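PDB 7B9F: EccC5 from Mycobacterium xenopi RIVM700367, which probably serves as the FtsK/SpoIIIE-family ATPase component of the mycobacterial ESX-5 (type VII) secretion system. Local coordinates for residues Asn20-Ser28 / Met103-Leu114; Gly161-Pro172 / Ser204-Leu215. All blocks are in the same frame, centred on the assembly; numbering follows the deposited sequence.

Contact 1: residues Asn20-Ser28 / Met103-Leu114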
loop_
_atom_site.group_PDB
_atom_site.type_symbol
_atom_site.label_atom_id
_atom_site.label_comp_id
_atom_site.label_asym_id
_atom_site.label_seq_id
_atom_site.Cartn_x
_atom_site.Cartn_y
_atom_site.Cartn_z
ATOM N N ASN C 20 -15.666 -10.110 38.277
ATOM C CA ASN C 20 -14.737 -10.004 39.392
ATOM C C ASN C 20 -13.759 -11.157 39.261
ATOM O O ASN C 20 -14.158 -12.321 39.347
ATOM C CB ASN C 20 -15.476 -10.043 40.730
ATOM C CG ASN C 20 -14.580 -9.722 41.902
ATOM O OD1 ASN C 20 -13.385 -9.490 41.745
ATOM N ND2 ASN C 20 -15.157 -9.706 43.096
ATOM N N ILE C 21 -12.489 -10.837 39.038
ATOM C CA ILE C 21 -11.466 -11.818 38.703
ATOM C C ILE C 21 -10.328 -11.671 39.697
ATOM O O ILE C 21 -9.707 -10.607 39.779
ATOM C CB ILE C 21 -10.949 -11.645 37.273
ATOM C CG1 ILE C 21 -12.101 -11.709 36.277
ATOM C CG2 ILE C 21 -9.925 -12.704 36.961
ATOM C CD1 ILE C 21 -12.800 -13.036 36.264
ATOM N N VAL C 22 -10.058 -12.728 40.460
ATOM C CA VAL C 22 -8.904 -12.726 41.349
ATOM C C VAL C 22 -7.638 -12.991 40.548
ATOM O O VAL C 22 -7.611 -13.840 39.649
ATOM C CB VAL C 22 -9.093 -13.747 42.479
ATOM C CG1 VAL C 22 -10.193 -13.281 43.409
ATOM C CG2 VAL C 22 -9.455 -15.107 41.917
ATOM N N LEU C 23 -6.588 -12.235 40.847
ATOM C CA LEU C 23 -5.307 -12.439 40.203
ATOM C C LEU C 23 -4.646 -13.710 40.725
ATOM O O LEU C 23 -4.921 -14.147 41.842
ATOM C CB LEU C 23 -4.404 -11.236 40.450
ATOM C CG LEU C 23 -4.840 -9.958 39.753
ATOM C CD1 LEU C 23 -3.929 -8.810 40.127
ATOM C CD2 LEU C 23 -4.838 -10.180 38.263
ATOM N N PRO C 24 -3.770 -14.327 39.934
ATOM C CA PRO C 24 -3.081 -15.529 40.408
ATOM C C PRO C 24 -1.992 -15.201 41.415
ATOM O O PRO C 24 -1.378 -14.136 41.373
ATOM C CB PRO C 24 -2.488 -16.128 39.127
ATOM C CG PRO C 24 -3.116 -15.376 38.010
ATOM C CD PRO C 24 -3.388 -14.030 38.552
ATOM N N THR C 25 -1.758 -16.136 42.319
ATOM C CA THR C 25 -0.742 -15.955 43.346
ATOM C C THR C 25 0.650 -16.150 42.759
ATOM O O THR C 25 0.904 -17.167 42.108
ATOM C CB THR C 25 -0.972 -16.942 44.478
ATOM O OG1 THR C 25 -2.301 -16.783 44.988
ATOM C CG2 THR C 25 0.020 -16.706 45.585
ATOM N N PRO C 26 1.567 -15.211 42.961
ATOM C CA PRO C 26 2.918 -15.358 42.417
ATOM C C PRO C 26 3.685 -16.470 43.107
ATOM O O PRO C 26 3.343 -16.916 44.202
ATOM C CB PRO C 26 3.562 -14.002 42.700
ATOM C CG PRO C 26 2.437 -13.082 42.868
ATOM C CD PRO C 26 1.352 -13.870 43.514
ATOM N N LEU C 27 4.746 -16.913 42.443
ATOM C CA LEU C 27 5.553 -17.999 42.966
ATOM C C LEU C 27 6.401 -17.521 44.138
ATOM O O LEU C 27 6.498 -16.329 44.430
ATOM C CB LEU C 27 6.449 -18.573 41.877
ATOM C CG LEU C 27 5.731 -19.013 40.611
ATOM C CD1 LEU C 27 6.734 -19.580 39.640
ATOM C CD2 LEU C 27 4.665 -20.031 40.943
ATOM N N SER C 28 7.016 -18.479 44.819
ATOM C CA SER C 28 7.870 -18.207 45.961
ATOM C C SER C 28 9.144 -19.021 45.842
ATOM O O SER C 28 9.130 -20.127 45.301
ATOM C CB SER C 28 7.159 -18.539 47.260
ATOM O OG SER C 28 5.840 -18.032 47.240
ATOM N N MET C 103 6.882 -23.928 36.264
ATOM C CA MET C 103 5.913 -23.188 37.063
ATOM C C MET C 103 5.735 -21.771 36.537
ATOM O O MET C 103 4.609 -21.255 36.487
ATOM C CB MET C 103 6.349 -23.169 38.522
ATOM C CG MET C 103 6.249 -24.510 39.201
ATOM S SD MET C 103 5.602 -24.376 40.871
ATOM C CE MET C 103 7.023 -23.696 41.718
ATOM N N ARG C 104 6.833 -21.136 36.127
ATOM C CA ARG C 104 6.754 -19.802 35.544
ATOM C C ARG C 104 5.931 -19.805 34.264
ATOM O O ARG C 104 5.117 -18.903 34.037
ATOM C CB ARG C 104 8.151 -19.271 35.255
ATOM C CG ARG C 104 8.901 -18.759 36.446
ATOM C CD ARG C 104 10.352 -18.600 36.071
ATOM N NE ARG C 104 11.100 -17.828 37.047
ATOM C CZ ARG C 104 12.419 -17.871 37.165
ATOM N NH1 ARG C 104 13.130 -18.643 36.364
ATOM N NH2 ARG C 104 13.025 -17.136 38.079
ATOM N N ALA C 105 6.147 -20.801 33.406
ATOM C CA ALA C 105 5.395 -20.887 32.159
ATOM C C ALA C 105 3.906 -21.049 32.422
ATOM O O ALA C 105 3.074 -20.420 31.755
ATOM C CB ALA C 105 5.919 -22.044 31.314
ATOM N N GLN C 106 3.551 -21.899 33.388
ATOM C CA GLN C 106 2.143 -22.082 33.726
ATOM C C GLN C 106 1.528 -20.790 34.242
ATOM O O GLN C 106 0.398 -20.435 33.875
ATOM C CB GLN C 106 1.990 -23.190 34.758
ATOM C CG GLN C 106 2.246 -24.567 34.199
ATOM C CD GLN C 106 2.134 -25.643 35.253
ATOM O OE1 GLN C 106 1.717 -25.380 36.379
ATOM N NE2 GLN C 106 2.512 -26.862 34.896
ATOM N N PHE C 107 2.271 -20.068 35.083
ATOM C CA PHE C 107 1.797 -18.780 35.573
ATOM C C PHE C 107 1.568 -17.806 34.427
ATOM O O PHE C 107 0.564 -17.085 34.400
ATOM C CB PHE C 107 2.791 -18.217 36.584
ATOM C CG PHE C 107 2.371 -16.915 37.180
ATOM C CD1 PHE C 107 1.601 -16.889 38.317
ATOM C CD2 PHE C 107 2.792 -15.719 36.639
ATOM C CE1 PHE C 107 1.216 -15.696 38.872
ATOM C CE2 PHE C 107 2.416 -14.527 37.196
ATOM C CZ PHE C 107 1.628 -14.515 38.312
ATOM N N MET C 108 2.490 -17.775 33.469
ATOM C CA MET C 108 2.383 -16.811 32.383
ATOM C C MET C 108 1.197 -17.127 31.483
ATOM O O MET C 108 0.512 -16.218 31.004
ATOM C CB MET C 108 3.679 -16.790 31.589
ATOM C CG MET C 108 4.777 -16.135 32.367
ATOM S SD MET C 108 4.449 -14.421 32.743
ATOM C CE MET C 108 6.126 -13.847 32.884
ATOM N N LEU C 109 0.932 -18.413 31.252
ATOM C CA LEU C 109 -0.245 -18.780 30.474
ATOM C C LEU C 109 -1.534 -18.409 31.191
ATOM O O LEU C 109 -2.490 -17.947 30.554
ATOM C CB LEU C 109 -0.237 -20.265 30.151
ATOM C CG LEU C 109 0.836 -20.659 29.153
ATOM C CD1 LEU C 109 0.759 -22.142 28.887
ATOM C CD2 LEU C 109 0.652 -19.867 27.879
ATOM N N MET C 110 -1.590 -18.614 32.510
ATOM C CA MET C 110 -2.773 -18.191 33.257
ATOM C C MET C 110 -2.969 -16.684 33.152
ATOM O O MET C 110 -4.097 -16.189 32.993
ATOM C CB MET C 110 -2.654 -18.626 34.715
ATOM C CG MET C 110 -2.716 -20.132 34.883
ATOM S SD MET C 110 -2.258 -20.747 36.515
ATOM C CE MET C 110 -2.772 -19.390 37.553
ATOM N N LEU C 111 -1.864 -15.944 33.206
ATOM C CA LEU C 111 -1.926 -14.495 33.087
ATOM C C LEU C 111 -2.436 -14.071 31.714
ATOM O O LEU C 111 -3.213 -13.120 31.598
ATOM C CB LEU C 111 -0.546 -13.915 33.360
ATOM C CG LEU C 111 -0.493 -12.441 33.695
ATOM C CD1 LEU C 111 -1.203 -12.231 35.001
ATOM C CD2 LEU C 111 0.943 -12.013 33.801
ATOM N N ASP C 112 -2.019 -14.775 30.661
ATOM C CA ASP C 112 -2.513 -14.462 29.321
ATOM C C ASP C 112 -3.996 -14.778 29.174
ATOM O O ASP C 112 -4.717 -14.077 28.452
ATOM C CB ASP C 112 -1.701 -15.212 28.275
ATOM C CG ASP C 112 -0.350 -14.589 28.046
ATOM O OD1 ASP C 112 0.176 -13.958 28.983
ATOM O OD2 ASP C 112 0.187 -14.726 26.929
ATOM N N MET C 113 -4.465 -15.845 29.823
ATOM C CA MET C 113 -5.899 -16.126 29.813
ATOM C C MET C 113 -6.681 -14.987 30.454
ATOM O O MET C 113 -7.711 -14.540 29.922
ATOM C CB MET C 113 -6.186 -17.432 30.543
ATOM C CG MET C 113 -5.614 -18.677 29.891
ATOM S SD MET C 113 -6.239 -19.021 28.237
ATOM C CE MET C 113 -4.878 -18.463 27.215
ATOM N N LEU C 114 -6.184 -14.481 31.583
ATOM C CA LEU C 114 -6.836 -13.330 32.199
ATOM C C LEU C 114 -6.776 -12.110 31.294
ATOM O O LEU C 114 -7.726 -11.321 31.246
ATOM C CB LEU C 114 -6.208 -13.015 33.547
ATOM C CG LEU C 114 -6.263 -14.132 34.573
ATOM C CD1 LEU C 114 -5.872 -13.570 35.906
ATOM C CD2 LEU C 114 -7.650 -14.725 34.634
#
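Pro24 and Leu114 point their side chains at each other. Leu114 CD1 lies 3.7 Å from Pro24 CD. The other methyl of Leu114 serves a second partner: Leu114 CD2 rests 3.8 Å from Ile21 CG2. Here the two side chains run past one another from opposite directions. Leu114 is therefore shared by its two branches between the end of the strand and the first proline of the loop.

Pro24 CB is met by Met110 and Phe107. The Met110 chain bends at its last torsion, and Met110 CE reaches Pro24 CB at 3.6 Å. The Phe107 ring stands out from the helix because its CG is anti to the backbone N (chi1 -178°). This carries Phe107 CE1 to 3.7 Å from Pro24 CB. Phe107 CE1 also meets the chain beyond, 3.6 Å from Thr25 O and 3.9 Å from Pro26 CA.

An extended, proline-containing N-terminal segment thus runs along one side of the long helix 97-132. Met103, Phe107, Met110 and Leu114, spaced three or four apart, form a stripe along the helix; Arg104 lies beside it. The contact is mostly between apolar side chains, and the two segments share no hydrogen bond. Strand 19-22 pairs instead with the parallel strand 174-177, and Leu27 N bonds to Thr192 OG1.

At the start of the helical segment Leu27 takes over. Leu27 CD1 sits 3.8 Å from Met103 CB, with the two side chains set at a slant. The same methyl touches the aliphatic root of Arg104, whose guanidinium forms salt bridges with Glu189 and Asp101. Helix 190-202 closes another side through Thr192, which meets both Pro26 and Phe107. Thr25 takes little part; its OG1 bonds to Gln180 O.

Contact 2: residues Gly161-Pro172 / Ser204-Leu215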
loop_
_atom_site.group_PDB
_atom_site.type_symbol
_atom_site.label_atom_id
_atom_site.label_comp_id
_atom_site.label_asym_id
_atom_site.label_seq_id
_atom_site.Cartn_x
_atom_site.Cartn_y
_atom_site.Cartn_z
ATOM N N GLY C 161 -28.220 12.856 31.151
ATOM C CA GLY C 161 -27.616 14.154 31.317
ATOM C C GLY C 161 -26.241 14.293 30.752
ATOM O O GLY C 161 -25.738 15.411 30.647
ATOM N N VAL C 162 -25.623 13.199 30.340
ATOM C CA VAL C 162 -24.179 13.137 30.226
ATOM C C VAL C 162 -23.795 13.227 28.759
ATOM O O VAL C 162 -24.501 12.712 27.888
ATOM C CB VAL C 162 -23.648 11.857 30.895
ATOM C CG1 VAL C 162 -24.063 10.620 30.160
ATOM C CG2 VAL C 162 -22.200 11.931 31.074
ATOM N N VAL C 163 -22.731 13.978 28.475
ATOM C CA VAL C 163 -22.303 14.232 27.106
ATOM C C VAL C 163 -20.811 13.982 26.973
ATOM O O VAL C 163 -20.047 14.108 27.930
ATOM C CB VAL C 163 -22.649 15.658 26.636
ATOM C CG1 VAL C 163 -24.094 15.948 26.895
ATOM C CG2 VAL C 163 -21.804 16.676 27.346
ATOM N N ARG C 164 -20.405 13.609 25.770
ATOM C CA ARG C 164 -19.012 13.312 25.502
ATOM C C ARG C 164 -18.220 14.598 25.389
ATOM O O ARG C 164 -18.694 15.584 24.827
ATOM C CB ARG C 164 -18.885 12.509 24.212
ATOM C CG ARG C 164 -17.471 12.213 23.791
ATOM C CD ARG C 164 -17.450 11.471 22.493
ATOM N NE ARG C 164 -16.154 11.568 21.849
ATOM C CZ ARG C 164 -15.683 10.654 21.018
ATOM N NH1 ARG C 164 -16.406 9.584 20.741
ATOM N NH2 ARG C 164 -14.490 10.801 20.472
ATOM N N VAL C 165 -17.010 14.591 25.933
ATOM C CA VAL C 165 -16.118 15.732 25.816
ATOM C C VAL C 165 -14.789 15.366 25.174
ATOM O O VAL C 165 -14.129 16.244 24.599
ATOM C CB VAL C 165 -15.898 16.388 27.197
ATOM C CG1 VAL C 165 -15.077 15.506 28.092
ATOM C CG2 VAL C 165 -15.305 17.768 27.082
ATOM N N GLY C 166 -14.392 14.103 25.177
ATOM C CA GLY C 166 -13.137 13.725 24.567
ATOM C C GLY C 166 -12.915 12.240 24.705
ATOM O O GLY C 166 -13.862 11.479 24.895
ATOM N N VAL C 167 -11.657 11.828 24.611
ATOM C CA VAL C 167 -11.279 10.437 24.806
ATOM C C VAL C 167 -10.195 10.360 25.868
ATOM O O VAL C 167 -9.402 11.288 26.040
ATOM C CB VAL C 167 -10.806 9.780 23.499
ATOM C CG1 VAL C 167 -11.929 9.730 22.512
ATOM C CG2 VAL C 167 -9.663 10.554 22.913
ATOM N N GLY C 168 -10.164 9.248 26.588
ATOM C CA GLY C 168 -9.215 9.104 27.671
ATOM C C GLY C 168 -9.331 7.752 28.329
ATOM O O GLY C 168 -9.898 6.820 27.762
ATOM N N MET C 169 -8.781 7.653 29.533
ATOM C CA MET C 169 -8.754 6.411 30.290
ATOM C C MET C 169 -10.020 6.240 31.109
ATOM O O MET C 169 -10.662 7.214 31.498
ATOM C CB MET C 169 -7.570 6.393 31.246
ATOM C CG MET C 169 -6.246 6.357 30.585
ATOM S SD MET C 169 -4.923 6.278 31.792
ATOM C CE MET C 169 -4.950 7.954 32.406
ATOM N N THR C 170 -10.353 4.987 31.400
ATOM C CA THR C 170 -11.382 4.693 32.386
ATOM C C THR C 170 -11.133 3.303 32.944
ATOM O O THR C 170 -10.477 2.477 32.308
ATOM C CB THR C 170 -12.790 4.793 31.796
ATOM O OG1 THR C 170 -13.753 4.656 32.845
ATOM C CG2 THR C 170 -13.021 3.721 30.778
ATOM N N ARG C 171 -11.631 3.066 34.145
ATOM C CA ARG C 171 -11.401 1.750 34.717
ATOM C C ARG C 171 -12.364 0.740 34.098
ATOM O O ARG C 171 -13.501 1.085 33.775
ATOM C CB ARG C 171 -11.555 1.784 36.238
ATOM C CG ARG C 171 -12.940 2.077 36.741
ATOM C CD ARG C 171 -13.010 1.920 38.242
ATOM N NE ARG C 171 -14.275 2.404 38.778
ATOM C CZ ARG C 171 -15.405 1.705 38.774
ATOM N NH1 ARG C 171 -15.435 0.483 38.268
ATOM N NH2 ARG C 171 -16.507 2.231 39.285
ATOM N N PRO C 172 -11.932 -0.491 33.888
ATOM C CA PRO C 172 -12.756 -1.466 33.180
ATOM C C PRO C 172 -13.860 -2.009 34.074
ATOM O O PRO C 172 -14.001 -1.635 35.231
ATOM C CB PRO C 172 -11.754 -2.556 32.816
ATOM C CG PRO C 172 -10.809 -2.527 33.920
ATOM C CD PRO C 172 -10.645 -1.079 34.277
ATOM N N SER C 204 -5.471 -2.185 34.549
ATOM C CA SER C 204 -6.424 -1.567 35.453
ATOM C C SER C 204 -7.154 -0.390 34.833
ATOM O O SER C 204 -8.005 0.203 35.500
ATOM C CB SER C 204 -5.725 -1.107 36.728
ATOM O OG SER C 204 -4.649 -0.244 36.420
ATOM N N VAL C 205 -6.819 -0.010 33.600
ATOM C CA VAL C 205 -7.548 1.009 32.857
ATOM C C VAL C 205 -7.717 0.551 31.419
ATOM O O VAL C 205 -6.983 -0.303 30.921
ATOM C CB VAL C 205 -6.859 2.388 32.879
ATOM C CG1 VAL C 205 -6.782 2.945 34.279
ATOM C CG2 VAL C 205 -5.481 2.256 32.343
ATOM N N VAL C 206 -8.710 1.129 30.756
ATOM C CA VAL C 206 -8.953 0.937 29.333
ATOM C C VAL C 206 -8.620 2.234 28.627
ATOM O O VAL C 206 -9.033 3.309 29.072
ATOM C CB VAL C 206 -10.405 0.528 29.055
ATOM C CG1 VAL C 206 -10.536 0.042 27.645
ATOM C CG2 VAL C 206 -10.799 -0.557 29.986
ATOM N N TYR C 207 -7.885 2.140 27.531
ATOM C CA TYR C 207 -7.325 3.321 26.904
ATOM C C TYR C 207 -8.173 3.710 25.704
ATOM O O TYR C 207 -8.711 2.844 25.010
ATOM C CB TYR C 207 -5.892 3.066 26.461
ATOM C CG TYR C 207 -4.910 3.177 27.588
ATOM C CD1 TYR C 207 -4.235 4.347 27.835
ATOM C CD2 TYR C 207 -4.594 2.071 28.351
ATOM C CE1 TYR C 207 -3.326 4.437 28.857
ATOM C CE2 TYR C 207 -3.676 2.147 29.361
ATOM C CZ TYR C 207 -3.048 3.334 29.612
ATOM O OH TYR C 207 -2.129 3.415 30.626
ATOM N N ASN C 208 -8.289 5.019 25.474
ATOM C CA ASN C 208 -9.004 5.608 24.341
ATOM C C ASN C 208 -10.475 5.194 24.358
ATOM O O ASN C 208 -10.994 4.586 23.426
ATOM C CB ASN C 208 -8.325 5.240 23.015
ATOM C CG ASN C 208 -8.832 6.051 21.836
ATOM O OD1 ASN C 208 -9.890 6.664 21.877
ATOM N ND2 ASN C 208 -8.053 6.061 20.771
ATOM N N LEU C 209 -11.123 5.505 25.445
ATOM C CA LEU C 209 -12.564 5.435 25.519
ATOM C C LEU C 209 -13.135 6.828 25.728
ATOM O O LEU C 209 -12.429 7.711 26.222
ATOM C CB LEU C 209 -13.026 4.518 26.653
ATOM C CG LEU C 209 -12.805 3.039 26.412
ATOM C CD1 LEU C 209 -13.555 2.286 27.453
ATOM C CD2 LEU C 209 -13.302 2.664 25.051
ATOM N N PRO C 210 -14.381 7.074 25.320
ATOM C CA PRO C 210 -14.965 8.403 25.497
ATOM C C PRO C 210 -15.034 8.818 26.951
ATOM O O PRO C 210 -15.437 8.046 27.818
ATOM C CB PRO C 210 -16.364 8.245 24.905
ATOM C CG PRO C 210 -16.213 7.192 23.927
ATOM C CD PRO C 210 -15.256 6.222 24.505
ATOM N N LYS C 211 -14.640 10.055 27.209
ATOM C CA LYS C 211 -14.754 10.648 28.526
ATOM C C LYS C 211 -15.927 11.600 28.505
ATOM O O LYS C 211 -16.114 12.347 27.546
ATOM C CB LYS C 211 -13.488 11.386 28.923
ATOM C CG LYS C 211 -12.313 10.475 29.016
ATOM C CD LYS C 211 -12.522 9.466 30.109
ATOM C CE LYS C 211 -12.443 10.105 31.466
ATOM N NZ LYS C 211 -12.573 9.094 32.540
ATOM N N MET C 212 -16.725 11.557 29.549
ATOM C CA MET C 212 -17.999 12.232 29.542
ATOM C C MET C 212 -18.089 13.200 30.710
ATOM O O MET C 212 -17.329 13.119 31.673
ATOM C CB MET C 212 -19.131 11.222 29.599
ATOM C CG MET C 212 -19.438 10.557 28.290
ATOM S SD MET C 212 -18.496 9.050 28.074
ATOM C CE MET C 212 -19.133 8.086 29.435
ATOM N N VAL C 213 -19.015 14.139 30.596
ATOM C CA VAL C 213 -19.256 15.137 31.624
ATOM C C VAL C 213 -20.753 15.201 31.860
ATOM O O VAL C 213 -21.521 15.395 30.914
ATOM C CB VAL C 213 -18.702 16.506 31.205
ATOM C CG1 VAL C 213 -19.367 17.606 31.973
ATOM C CG2 VAL C 213 -17.215 16.547 31.425
ATOM N N SER C 214 -21.174 15.028 33.104
ATOM C CA SER C 214 -22.593 14.979 33.422
ATOM C C SER C 214 -23.104 16.379 33.705
ATOM O O SER C 214 -22.567 17.078 34.565
ATOM C CB SER C 214 -22.859 14.085 34.622
ATOM O OG SER C 214 -24.214 14.195 35.004
ATOM N N LEU C 215 -24.147 16.780 32.989
ATOM C CA LEU C 215 -24.711 18.101 33.193
ATOM C C LEU C 215 -25.517 18.195 34.474
ATOM O O LEU C 215 -25.776 19.303 34.945
ATOM C CB LEU C 215 -25.591 18.476 32.010
ATOM C CG LEU C 215 -24.885 18.603 30.668
ATOM C CD1 LEU C 215 -25.753 19.378 29.728
ATOM C CD2 LEU C 215 -23.545 19.285 30.820
#
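Lys211 has CG beside its backbone N (chi1 -63°) and then bends twice, at chi2 -64° and chi3 -71°, to coil back over Gly168. Lys211 CG passes 3.6 Å from Gly168 CA, where no side chain stands in the way. The last torsion is extended and delivers Lys211 NZ to Met169 O at 2.9 Å, almost in line with the carbonyl bond. Met169 has CG beside its own backbone N and bends at chi3, which lays the thioether alongside Tyr207. Met169 SD is 3.8 Å from Tyr207 CE1, a Met-aromatic contact made at a slant to the ring. The Tyr207 hydroxyl bonds to the backbone of another protein's chain.

Strands 162-170 and 209-214 form an antiparallel pair at one edge of a mixed sheet. Strand 392-397 follows on the other side of 162-170. Two bulges shift the register. In the classic bulge Val165 and Gly166 both face Lys211, whose O accepts Val165 N at 2.9 Å and Gly166 N only weakly. In the G1 bulge Asn208 and Leu209 both face Gly168, just where the chain turns a corner.

Beyond that corner Val206 N bonds to Thr170 O at 2.7 Å. Pro172 CB then packs 3.6 Å from Val206 CG2. Toward the other end Val165 CG1 meets Val213 CG2 at 4.1 Å, and helix 227-244 covers Val163 and Val165.

How the contacts relate
Contact 1 closes along the chain before contact 2 opens. Their centres are 30 Å apart and their nearest atoms about 9 Å, so they do not touch. Helix 97-132 joins them. Its early part carries contact 1, and further on Met125, Asp126 and Arg130 pack on Leu209 of contact 2. Strand 174-177 and helix 190-202, both beside contact 1, lie between the two segments of contact 2. The centre of contact 2 sits about 5 Å from the centre of the chain, at the edge of the large sheet, while that of contact 1 lies about 34 Å out. The arrangement is consistent with an elongated stalk leading into a globular domain.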